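Local coordinates for protein probable glutaminase ybaS (Escherichia coli, PDB 1U60) that catalyses the hydrolysis of L-glutamine to L-glutamate and ammonium as a member of the glutaminase family, at residues Val46-Val52 and Asn218-His222; His107-Pro111 and Leu175-Tyr180; Ile121-Leu126 and Tyr180-Asp184; Gln144-Gly148 and Thr207-Thr211. All coordinates share one frame. Where two conformers were deposited one is given. Residues are numbered along the deposited sequence.

Contact 1: residues Val46-Val52 and Asn218-His222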
loop_
_atom_site.group_PDB
_atom_site.type_symbol
_atom_site.label_atom_id
_atom_site.label_comp_id
_atom_site.label_asym_id
_atom_site.label_seq_id
_atom_site.Cartn_x
_atom_site.Cartn_y
_atom_site.Cartn_z
ATOM N N VAL A 46 16.429 11.309 11.845
ATOM C CA VAL A 46 16.339 12.741 11.847
ATOM C C VAL A 46 14.895 13.100 12.192
ATOM O O VAL A 46 13.970 12.714 11.491
ATOM C CB VAL A 46 16.756 13.353 10.521
ATOM C CG1 VAL A 46 16.525 14.909 10.602
ATOM C CG2 VAL A 46 18.238 13.029 10.240
ATOM N N THR A 47 14.695 13.829 13.291
ATOM C CA THR A 47 13.332 14.123 13.755
ATOM C C THR A 47 12.797 15.367 13.079
ATOM O O THR A 47 13.558 16.147 12.540
ATOM C CB THR A 47 13.262 14.341 15.296
ATOM O OG1 THR A 47 13.872 15.591 15.678
ATOM C CG2 THR A 47 14.068 13.250 16.027
ATOM N N CYS A 48 11.481 15.537 13.155
ATOM C CA CYS A 48 10.817 16.724 12.627
ATOM C C CYS A 48 11.227 17.990 13.324
ATOM O O CYS A 48 11.020 19.094 12.797
ATOM C CB CYS A 48 9.304 16.540 12.698
ATOM S SG CYS A 48 8.856 15.376 11.422
ATOM N N ASP A 49 11.838 17.861 14.489
ATOM C CA ASP A 49 12.415 19.021 15.176
ATOM C C ASP A 49 13.886 19.270 14.911
ATOM O O ASP A 49 14.462 20.161 15.517
ATOM C CB ASP A 49 12.146 18.949 16.692
ATOM C CG ASP A 49 10.680 19.128 17.011
ATOM O OD1 ASP A 49 10.073 20.058 16.419
ATOM O OD2 ASP A 49 10.035 18.378 17.789
ATOM N N GLY A 50 14.493 18.501 14.010
ATOM C CA GLY A 50 15.848 18.725 13.588
ATOM C C GLY A 50 16.957 18.116 14.453
ATOM O O GLY A 50 18.122 18.518 14.371
ATOM N N ASN A 51 16.604 17.159 15.276
ATOM C CA ASN A 51 17.581 16.396 16.042
ATOM C C ASN A 51 18.030 15.162 15.284
ATOM O O ASN A 51 17.207 14.515 14.620
ATOM C CB ASN A 51 16.987 16.032 17.414
ATOM C CG ASN A 51 16.854 17.280 18.287
ATOM O OD1 ASN A 51 17.858 17.983 18.455
ATOM N ND2 ASN A 51 15.637 17.635 18.690
ATOM N N VAL A 52 19.302 14.797 15.434
ATOM C CA VAL A 52 19.919 13.764 14.623
ATOM C C VAL A 52 20.570 12.752 15.534
ATOM O O VAL A 52 21.324 13.135 16.426
ATOM C CB VAL A 52 21.016 14.334 13.677
ATOM C CG1 VAL A 52 21.658 13.223 12.889
ATOM C CG2 VAL A 52 20.437 15.378 12.756
ATOM N N ASN A 218 12.210 20.922 5.558
ATOM C CA ASN A 218 13.508 20.339 5.950
ATOM C C ASN A 218 13.878 20.871 7.345
ATOM O O ASN A 218 14.064 22.089 7.520
ATOM C CB ASN A 218 14.602 20.665 4.916
ATOM C CG ASN A 218 15.944 20.043 5.304
ATOM O OD1 ASN A 218 16.308 20.003 6.490
ATOM N ND2 ASN A 218 16.697 19.563 4.309
ATOM N N PRO A 219 13.873 20.002 8.359
ATOM C CA PRO A 219 14.045 20.480 9.742
ATOM C C PRO A 219 15.487 20.892 10.064
ATOM O O PRO A 219 15.723 21.451 11.141
ATOM C CB PRO A 219 13.544 19.298 10.588
ATOM C CG PRO A 219 13.904 18.060 9.757
ATOM C CD PRO A 219 13.737 18.521 8.311
ATOM N N LEU A 220 16.455 20.628 9.175
ATOM C CA LEU A 220 17.839 21.016 9.425
ATOM C C LEU A 220 18.151 22.376 8.821
ATOM O O LEU A 220 18.947 23.121 9.374
ATOM C CB LEU A 220 18.842 19.981 8.909
ATOM C CG LEU A 220 18.669 18.591 9.534
ATOM C CD1 LEU A 220 19.767 17.651 9.032
ATOM C CD2 LEU A 220 18.572 18.557 11.067
ATOM N N THR A 221 17.519 22.690 7.688
ATOM C CA THR A 221 17.721 23.967 7.022
ATOM C C THR A 221 16.550 24.902 7.336
ATOM O O THR A 221 16.586 26.029 6.884
ATOM C CB THR A 221 17.822 23.796 5.489
ATOM O OG1 THR A 221 16.647 23.122 4.992
ATOM C CG2 THR A 221 18.966 22.875 5.115
ATOM N N HIS A 222 15.506 24.409 8.023
ATOM C CA HIS A 222 14.337 25.225 8.434
ATOM C C HIS A 222 13.758 25.912 7.212
ATOM O O HIS A 222 13.604 27.159 7.181
ATOM C CB HIS A 222 14.718 26.294 9.496
ATOM C CG HIS A 222 15.542 25.752 10.622
ATOM N ND1 HIS A 222 16.920 25.763 10.611
ATOM C CD2 HIS A 222 15.185 25.168 11.792
ATOM C CE1 HIS A 222 17.374 25.179 11.709
ATOM N NE2 HIS A 222 16.343 24.825 12.448
#

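Contact 2: residues His107-Pro111 and Leu175-Tyr180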
loop_
_atom_site.group_PDB
_atom_site.type_symbol
_atom_site.label_atom_id
_atom_site.label_comp_id
_atom_site.label_asym_id
_atom_site.label_seq_id
_atom_site.Cartn_x
_atom_site.Cartn_y
_atom_site.Cartn_z
ATOM N N HIS A 107 -0.592 -2.965 -19.510
ATOM C CA HIS A 107 -1.367 -1.799 -19.091
ATOM C C HIS A 107 -1.345 -0.754 -20.178
ATOM O O HIS A 107 -1.448 0.466 -19.937
ATOM C CB HIS A 107 -0.833 -1.290 -17.750
ATOM C CG HIS A 107 -1.082 -2.239 -16.616
ATOM N ND1 HIS A 107 -2.290 -2.303 -15.950
ATOM C CD2 HIS A 107 -0.287 -3.176 -16.043
ATOM C CE1 HIS A 107 -2.215 -3.227 -15.002
ATOM N NE2 HIS A 107 -1.009 -3.772 -15.040
ATOM N N GLY A 108 -1.220 -1.248 -21.409
ATOM C CA GLY A 108 -1.237 -0.411 -22.603
ATOM C C GLY A 108 -0.163 0.654 -22.667
ATOM O O GLY A 108 -0.388 1.728 -23.215
ATOM N N GLY A 109 1.001 0.399 -22.076
ATOM C CA GLY A 109 2.089 1.368 -22.125
ATOM C C GLY A 109 2.149 2.293 -20.903
ATOM O O GLY A 109 3.105 3.020 -20.721
ATOM N N LYS A 110 1.104 2.276 -20.069
ATOM C CA LYS A 110 1.071 3.135 -18.890
ATOM C C LYS A 110 1.987 2.568 -17.823
ATOM O O LYS A 110 1.910 1.407 -17.529
ATOM C CB LYS A 110 -0.357 3.288 -18.302
ATOM C CG LYS A 110 -0.348 4.404 -17.229
ATOM C CD LYS A 110 -1.721 4.942 -16.846
ATOM C CE LYS A 110 -1.575 6.066 -15.782
ATOM N NZ LYS A 110 -2.841 6.358 -15.088
ATOM N N PRO A 111 2.892 3.382 -17.271
ATOM C CA PRO A 111 3.861 2.877 -16.294
ATOM C C PRO A 111 3.349 2.586 -14.887
ATOM O O PRO A 111 4.092 1.956 -14.117
ATOM C CB PRO A 111 4.955 3.971 -16.304
ATOM C CG PRO A 111 4.243 5.191 -16.669
ATOM C CD PRO A 111 3.218 4.753 -17.677
ATOM N N LEU A 175 7.842 3.911 -23.505
ATOM C CA LEU A 175 7.040 5.031 -22.989
ATOM C C LEU A 175 6.747 6.076 -24.088
ATOM O O LEU A 175 5.590 6.457 -24.308
ATOM C CB LEU A 175 7.728 5.678 -21.794
ATOM C CG LEU A 175 7.832 4.765 -20.589
ATOM C CD1 LEU A 175 8.903 5.285 -19.682
ATOM C CD2 LEU A 175 6.514 4.682 -19.856
ATOM N N TYR A 176 7.766 6.510 -24.799
ATOM C CA TYR A 176 7.617 7.556 -25.793
ATOM C C TYR A 176 6.635 7.104 -26.878
ATOM O O TYR A 176 5.742 7.879 -27.322
ATOM C CB TYR A 176 8.950 7.857 -26.410
ATOM C CG TYR A 176 8.933 9.052 -27.329
ATOM C CD1 TYR A 176 8.688 8.901 -28.692
ATOM C CD2 TYR A 176 9.157 10.329 -26.833
ATOM C CE1 TYR A 176 8.650 9.986 -29.543
ATOM C CE2 TYR A 176 9.126 11.428 -27.676
ATOM C CZ TYR A 176 8.869 11.251 -29.036
ATOM O OH TYR A 176 8.847 12.331 -29.883
ATOM N N SER A 177 6.785 5.838 -27.274
ATOM C CA SER A 177 5.954 5.258 -28.314
ATOM C C SER A 177 4.482 5.206 -27.898
ATOM O O SER A 177 3.604 5.397 -28.732
ATOM C CB SER A 177 6.502 3.868 -28.696
ATOM O OG SER A 177 5.600 3.214 -29.570
ATOM N N ALA A 178 4.234 4.958 -26.614
ATOM C CA ALA A 178 2.903 4.711 -26.071
ATOM C C ALA A 178 2.202 5.985 -25.700
ATOM O O ALA A 178 0.992 5.929 -25.382
ATOM C CB ALA A 178 2.996 3.860 -24.866
ATOM N N GLY A 179 2.918 7.107 -25.688
ATOM C CA GLY A 179 2.300 8.341 -25.238
ATOM C C GLY A 179 2.540 8.678 -23.781
ATOM O O GLY A 179 1.953 9.635 -23.281
ATOM N N TYR A 180 3.390 7.927 -23.089
ATOM C CA TYR A 180 3.652 8.163 -21.664
ATOM C C TYR A 180 5.053 8.727 -21.367
ATOM O O TYR A 180 5.617 8.473 -20.308
ATOM C CB TYR A 180 3.339 6.895 -20.852
ATOM C CG TYR A 180 1.843 6.540 -20.835
ATOM C CD1 TYR A 180 0.992 7.084 -19.873
ATOM C CD2 TYR A 180 1.291 5.699 -21.796
ATOM C CE1 TYR A 180 -0.352 6.807 -19.867
ATOM C CE2 TYR A 180 -0.094 5.397 -21.795
ATOM C CZ TYR A 180 -0.900 5.967 -20.819
ATOM O OH TYR A 180 -2.261 5.713 -20.766
HETATM O O HOH W 1 -0.888 3.981 -25.568
#

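Contact 3: residues Ile121-Leu126 and Tyr180-Asp184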
loop_
_atom_site.group_PDB
_atom_site.type_symbol
_atom_site.label_atom_id
_atom_site.label_comp_id
_atom_site.label_asym_id
_atom_site.label_seq_id
_atom_site.Cartn_x
_atom_site.Cartn_y
_atom_site.Cartn_z
ATOM N N ILE A 121 11.198 7.172 -15.109
ATOM C CA ILE A 121 11.692 7.821 -16.326
ATOM C C ILE A 121 10.631 8.770 -16.897
ATOM O O ILE A 121 10.942 9.897 -17.317
ATOM C CB ILE A 121 12.145 6.769 -17.357
ATOM C CG1 ILE A 121 13.410 6.066 -16.854
ATOM C CG2 ILE A 121 12.458 7.426 -18.707
ATOM C CD1 ILE A 121 13.758 4.753 -17.550
ATOM N N ALA A 122 9.380 8.352 -16.838
ATOM C CA ALA A 122 8.226 9.195 -17.241
ATOM C C ALA A 122 8.058 10.402 -16.326
ATOM O O ALA A 122 7.801 11.530 -16.830
ATOM C CB ALA A 122 6.989 8.403 -17.317
ATOM N N THR A 123 8.290 10.219 -15.021
ATOM C CA THR A 123 8.166 11.318 -14.047
ATOM C C THR A 123 9.329 12.330 -14.300
ATOM O O THR A 123 9.134 13.544 -14.295
ATOM C CB THR A 123 8.175 10.787 -12.657
ATOM O OG1 THR A 123 7.100 9.805 -12.489
ATOM C CG2 THR A 123 7.942 11.908 -11.634
ATOM N N THR A 124 10.550 11.835 -14.515
ATOM C CA THR A 124 11.661 12.697 -14.885
ATOM C C THR A 124 11.327 13.525 -16.136
ATOM O O THR A 124 11.659 14.704 -16.181
ATOM C CB THR A 124 12.910 11.839 -15.105
ATOM O OG1 THR A 124 13.332 11.249 -13.873
ATOM C CG2 THR A 124 14.114 12.665 -15.563
ATOM N N SER A 125 10.633 12.942 -17.105
ATOM C CA SER A 125 10.268 13.632 -18.341
ATOM C C SER A 125 9.139 14.656 -18.169
ATOM O O SER A 125 8.964 15.525 -19.047
ATOM C CB SER A 125 9.818 12.616 -19.425
ATOM O OG SER A 125 8.458 12.191 -19.257
ATOM N N LEU A 126 8.379 14.510 -17.090
ATOM C CA LEU A 126 7.216 15.351 -16.730
ATOM C C LEU A 126 7.586 16.667 -16.055
ATOM O O LEU A 126 6.783 17.601 -16.090
ATOM C CB LEU A 126 6.261 14.557 -15.817
ATOM C CG LEU A 126 4.878 15.109 -15.462
ATOM C CD1 LEU A 126 4.099 15.556 -16.684
ATOM C CD2 LEU A 126 4.085 14.096 -14.643
ATOM N N TYR A 180 3.390 7.927 -23.089
ATOM C CA TYR A 180 3.652 8.163 -21.664
ATOM C C TYR A 180 5.053 8.727 -21.367
ATOM O O TYR A 180 5.617 8.473 -20.308
ATOM C CB TYR A 180 3.339 6.895 -20.852
ATOM C CG TYR A 180 1.843 6.540 -20.835
ATOM C CD1 TYR A 180 0.992 7.084 -19.873
ATOM C CD2 TYR A 180 1.291 5.699 -21.796
ATOM C CE1 TYR A 180 -0.352 6.807 -19.867
ATOM C CE2 TYR A 180 -0.094 5.397 -21.795
ATOM C CZ TYR A 180 -0.900 5.967 -20.819
ATOM O OH TYR A 180 -2.261 5.713 -20.766
ATOM N N LEU A 181 5.603 9.499 -22.296
ATOM C CA LEU A 181 6.850 10.206 -22.096
ATOM C C LEU A 181 6.694 11.608 -22.610
ATOM O O LEU A 181 6.170 11.806 -23.712
ATOM C CB LEU A 181 8.038 9.517 -22.764
ATOM C CG LEU A 181 9.355 9.909 -22.047
ATOM C CD1 LEU A 181 9.562 9.100 -20.804
ATOM C CD2 LEU A 181 10.586 9.786 -22.948
ATOM N N TYR A 182 7.101 12.578 -21.804
ATOM C CA TYR A 182 6.703 13.997 -21.984
ATOM C C TYR A 182 7.846 14.891 -22.387
ATOM O O TYR A 182 7.717 16.143 -22.414
ATOM C CB TYR A 182 5.948 14.507 -20.744
ATOM C CG TYR A 182 4.920 13.460 -20.345
ATOM C CD1 TYR A 182 3.767 13.275 -21.125
ATOM C CD2 TYR A 182 5.120 12.618 -19.277
ATOM C CE1 TYR A 182 2.832 12.313 -20.848
ATOM C CE2 TYR A 182 4.159 11.559 -18.981
ATOM C CZ TYR A 182 3.030 11.443 -19.783
ATOM O OH TYR A 182 2.079 10.494 -19.566
ATOM N N CYS A 183 8.954 14.267 -22.741
ATOM C CA CYS A 183 10.067 14.983 -23.414
ATOM C C CYS A 183 10.801 13.976 -24.283
ATOM O O CYS A 183 10.392 12.801 -24.388
ATOM C CB CYS A 183 11.006 15.670 -22.424
ATOM S SG CYS A 183 12.054 14.556 -21.432
ATOM N N ASP A 184 11.825 14.433 -24.956
ATOM C CA ASP A 184 12.673 13.587 -25.791
ATOM C C ASP A 184 13.146 12.340 -25.019
ATOM O O ASP A 184 13.556 12.459 -23.872
ATOM C CB ASP A 184 13.844 14.445 -26.227
ATOM C CG ASP A 184 14.902 13.682 -26.976
ATOM O OD1 ASP A 184 14.739 13.479 -28.214
ATOM O OD2 ASP A 184 15.956 13.256 -26.438
#

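Contact 4: residues Gln144-Gly148 and Thr207-Thr211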
loop_
_atom_site.group_PDB
_atom_site.type_symbol
_atom_site.label_atom_id
_atom_site.label_comp_id
_atom_site.label_asym_id
_atom_site.label_seq_id
_atom_site.Cartn_x
_atom_site.Cartn_y
_atom_site.Cartn_z
ATOM N N GLN A 144 19.134 18.235 -3.161
ATOM C CA GLN A 144 19.864 18.991 -2.165
ATOM C C GLN A 144 18.945 19.661 -1.138
ATOM O O GLN A 144 19.241 19.665 0.074
ATOM C CB GLN A 144 20.780 20.024 -2.845
ATOM C CG GLN A 144 21.882 19.395 -3.726
ATOM C CD GLN A 144 22.605 20.400 -4.621
ATOM O OE1 GLN A 144 22.079 21.497 -4.920
ATOM N NE2 GLN A 144 23.790 19.996 -5.126
ATOM N N GLN A 145 17.801 20.173 -1.589
ATOM C CA GLN A 145 16.843 20.775 -0.686
ATOM C C GLN A 145 16.241 19.775 0.285
ATOM O O GLN A 145 16.031 20.098 1.434
ATOM C CB GLN A 145 15.716 21.421 -1.466
ATOM C CG GLN A 145 16.083 22.661 -2.199
ATOM C CD GLN A 145 14.867 23.223 -2.975
ATOM O OE1 GLN A 145 14.346 22.571 -3.913
ATOM N NE2 GLN A 145 14.444 24.427 -2.614
ATOM N N LEU A 146 15.960 18.582 -0.207
ATOM C CA LEU A 146 15.302 17.540 0.622
ATOM C C LEU A 146 16.258 16.812 1.561
ATOM O O LEU A 146 15.872 16.513 2.658
ATOM C CB LEU A 146 14.652 16.523 -0.287
ATOM C CG LEU A 146 13.465 17.034 -1.074
ATOM C CD1 LEU A 146 13.174 16.024 -2.153
ATOM C CD2 LEU A 146 12.275 17.208 -0.207
ATOM N N ALA A 147 17.497 16.548 1.120
ATOM C CA ALA A 147 18.434 15.674 1.832
ATOM C C ALA A 147 19.721 16.340 2.321
ATOM O O ALA A 147 20.373 15.851 3.248
ATOM C CB ALA A 147 18.794 14.474 0.957
ATOM N N GLY A 148 20.115 17.437 1.670
ATOM C CA GLY A 148 21.294 18.162 2.100
ATOM C C GLY A 148 22.105 18.717 0.962
ATOM O O GLY A 148 22.184 18.134 -0.114
ATOM N N THR A 207 17.357 12.614 6.465
ATOM C CA THR A 207 16.862 13.967 6.314
ATOM C C THR A 207 15.778 14.082 5.246
ATOM O O THR A 207 14.795 14.775 5.446
ATOM C CB THR A 207 18.034 14.896 5.988
ATOM O OG1 THR A 207 19.001 14.869 7.053
ATOM C CG2 THR A 207 17.542 16.316 5.898
ATOM N N LEU A 208 15.968 13.408 4.101
ATOM C CA LEU A 208 14.915 13.300 3.086
ATOM C C LEU A 208 13.650 12.791 3.764
ATOM O O LEU A 208 12.571 13.379 3.582
ATOM C CB LEU A 208 15.340 12.366 1.975
ATOM C CG LEU A 208 14.248 11.849 0.988
ATOM C CD1 LEU A 208 13.495 12.979 0.290
ATOM C CD2 LEU A 208 14.812 10.906 -0.039
ATOM N N GLY A 209 13.778 11.742 4.561
ATOM C CA GLY A 209 12.640 11.223 5.317
ATOM C C GLY A 209 11.996 12.226 6.265
ATOM O O GLY A 209 10.772 12.291 6.356
ATOM N N ALA A 210 12.830 12.995 6.973
ATOM C CA ALA A 210 12.380 13.942 7.943
ATOM C C ALA A 210 11.689 15.140 7.265
ATOM O O ALA A 210 10.728 15.676 7.787
ATOM C CB ALA A 210 13.499 14.408 8.792
ATOM N N THR A 211 12.133 15.495 6.080
ATOM C CA THR A 211 11.488 16.558 5.330
ATOM C C THR A 211 10.064 16.122 4.984
ATOM O O THR A 211 9.107 16.900 5.127
ATOM C CB THR A 211 12.295 16.916 4.095
ATOM O OG1 THR A 211 13.596 17.429 4.488
ATOM C CG2 THR A 211 11.556 17.994 3.308
HETATM O O HOH W 2 21.033 16.548 5.764
#

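Contact 1: residues Val46-Val52 and Asn218-His222
A proline ring pressed against the backbone of a tight turn is the striking feature here. P219 CB lies 3.4 Å from C48 O and 3.6 Å from G50 N, while P219 CG is 3.4 Å from T47 O. A CB on G50 would fall 2.7 Å from P219 O, leaving no room for a side chain. The phi of 85° also suits glycine. T47-G50 is a type I turn followed by a G1 beta bulge at G50, linking strands 42-47 and 52-56 at the edge of the five-stranded sheet. T47 N bonds N51 O (2.9 Å), and G50 N bonds T47 O (2.9 Å). The opposing loop is held by an Asx turn: N218 OD1 accepts from L220 N at 2.8 Å. Apolar V46 CG1 is 4.2 Å from both P219 CG and L220 CD2, and V52 CG2 is 4.1 Å from L220 CD2. L220 CD2 also nears G50 O at 3.3 Å. Helix 202-213 packs on both segments, V46 meeting A210 and L220 meeting T207.

Contact 2: residues His107-Pro111 and Leu175-Tyr180
H107-K110, in the loop between helices 101-106 and 117-126, forms a type I' turn, closed by K110 N to H107 O at 3.1 Å. Facing it is the C-terminal end of helix 166-178. There G179, with positive phi, makes a Schellman motif, and Y180 N bonds L175 O at 2.9 Å. The two backbones come closest at G109 and A178, with CA atoms 5.2 Å apart. G109 CA packs on A178 CB at 3.8 Å, where a CB on G109 would clash. K110 CA is 3.7 Å from the centroid of the Y180 ring, near the ring normal, a CH-pi contact. K110 NZ leads away to bond Q86 O. P111 extends the apolar contact toward L175: P111 CD is 3.8 Å from Y180 CB, and P111 CB is 3.9 Å from L175 CD2. A water donates to G108 O (3.3 Å) and A178 O (2.7 Å). The join between loop and helix end is therefore mainly apolar and CH-pi, with polar bridging left to water.

Contact 3: residues Ile121-Leu126 and Tyr180-Asp184
S125, Y182 and L181 lose the most surface where helix 117-126 meets the loop leading into helix 185-195. S125 points at the loop. Its OG accepts from Y182 N at 2.9 Å and donates to A122 O, 2.6 Å away on the preceding helical turn. The hydroxyl thus ties the loop backbone to the helix. S125 CB also packs on C183 SG at 3.6 Å. The Y182 ring lies beside the helix. Its CD2 is 4.0 Å from L126 CD1 and 3.8 Å from A122 O, which sits at the ring edge. The phenol end reaches past the helix, and Y182 OH bonds K88 O. L181 packs on the helix toward I121. L181 CD1 lies 3.9 Å from I121 CG2, 3.8 Å from A122 CA and 3.6 Å from S125 OG. I121 also touches N168 and Y192, both predicted substrate-binding residues, so this packing backs onto the presumed active site. At the end of the loop, D184 takes no part in the contact but N-caps helix 185-195. The chemistry is one directional polar tie set in an apolar patch. Its cost is Y180 O, buried against A122 CB at 3.3 Å with no partner in the model.

Contact 4: residues Gln144-Gly148 and Thr207-Thr211
This is a helix-to-helix contact in the buried interior: the C-terminal turn of helix 132-147 packs against the middle of helix 202-213. The protein belongs to the beta-lactamase clan. Q144 keeps clear of the second helix, and its NE2 bonds V151 O. The Q145 side chain starts sideways and its end leads away, but Q145 O takes a hydrogen bond from N218 ND2. L146 does most of the work. Its CB is 3.8 Å from L208 CD1, and its CD2 is 3.7 Å from T211 CG2. L146 and L208 also touch C71 of helix 68-80, so three helices meet here. The carbonyl of L146 faces the second helix: L208 CA makes a CA-H...O contact with L146 O at 3.4 Å. T211 OG1 is 3.1 Å from L146 O and 3.1 Å from T207 O. A147 brings the backbones nearest, its CA 4.4 Å from L208 CA. The small A147 side chain is consistent with this; its CB rests 4.2 Å from L208 CB. A water donates to A147 O (2.7 Å) and T207 OG1 (2.9 Å); T207 OG1 also hydrogen-bonds I203 O. G148 leaves the helix with positive phi, yet its N still bonds Q144 O at 2.9 Å.

Overall arrangement
Contact 1 opens first, at the hairpin 46-52, and closes last, at 218-222. The other three contacts all nest inside its loop. Within it, 107-111 and then 121-126 and 144-148 wait for partners further on. Contact 2 closes at 175-180 and contact 3 at 180-184, so these two cross and share Y180. Contact 4 closes at 207-211 and crosses both. Contacts 2 and 3 adjoin on one side of the chain, where helices 117-126, 166-178 and 185-195 gather. Contacts 1 and 4 touch each other, their centres about 9 Å apart, and join helices 132-147 and 202-213 to the five-stranded sheet. Contact 2 lies about 39 Å from contact 1, centre to centre, across the chain's middle.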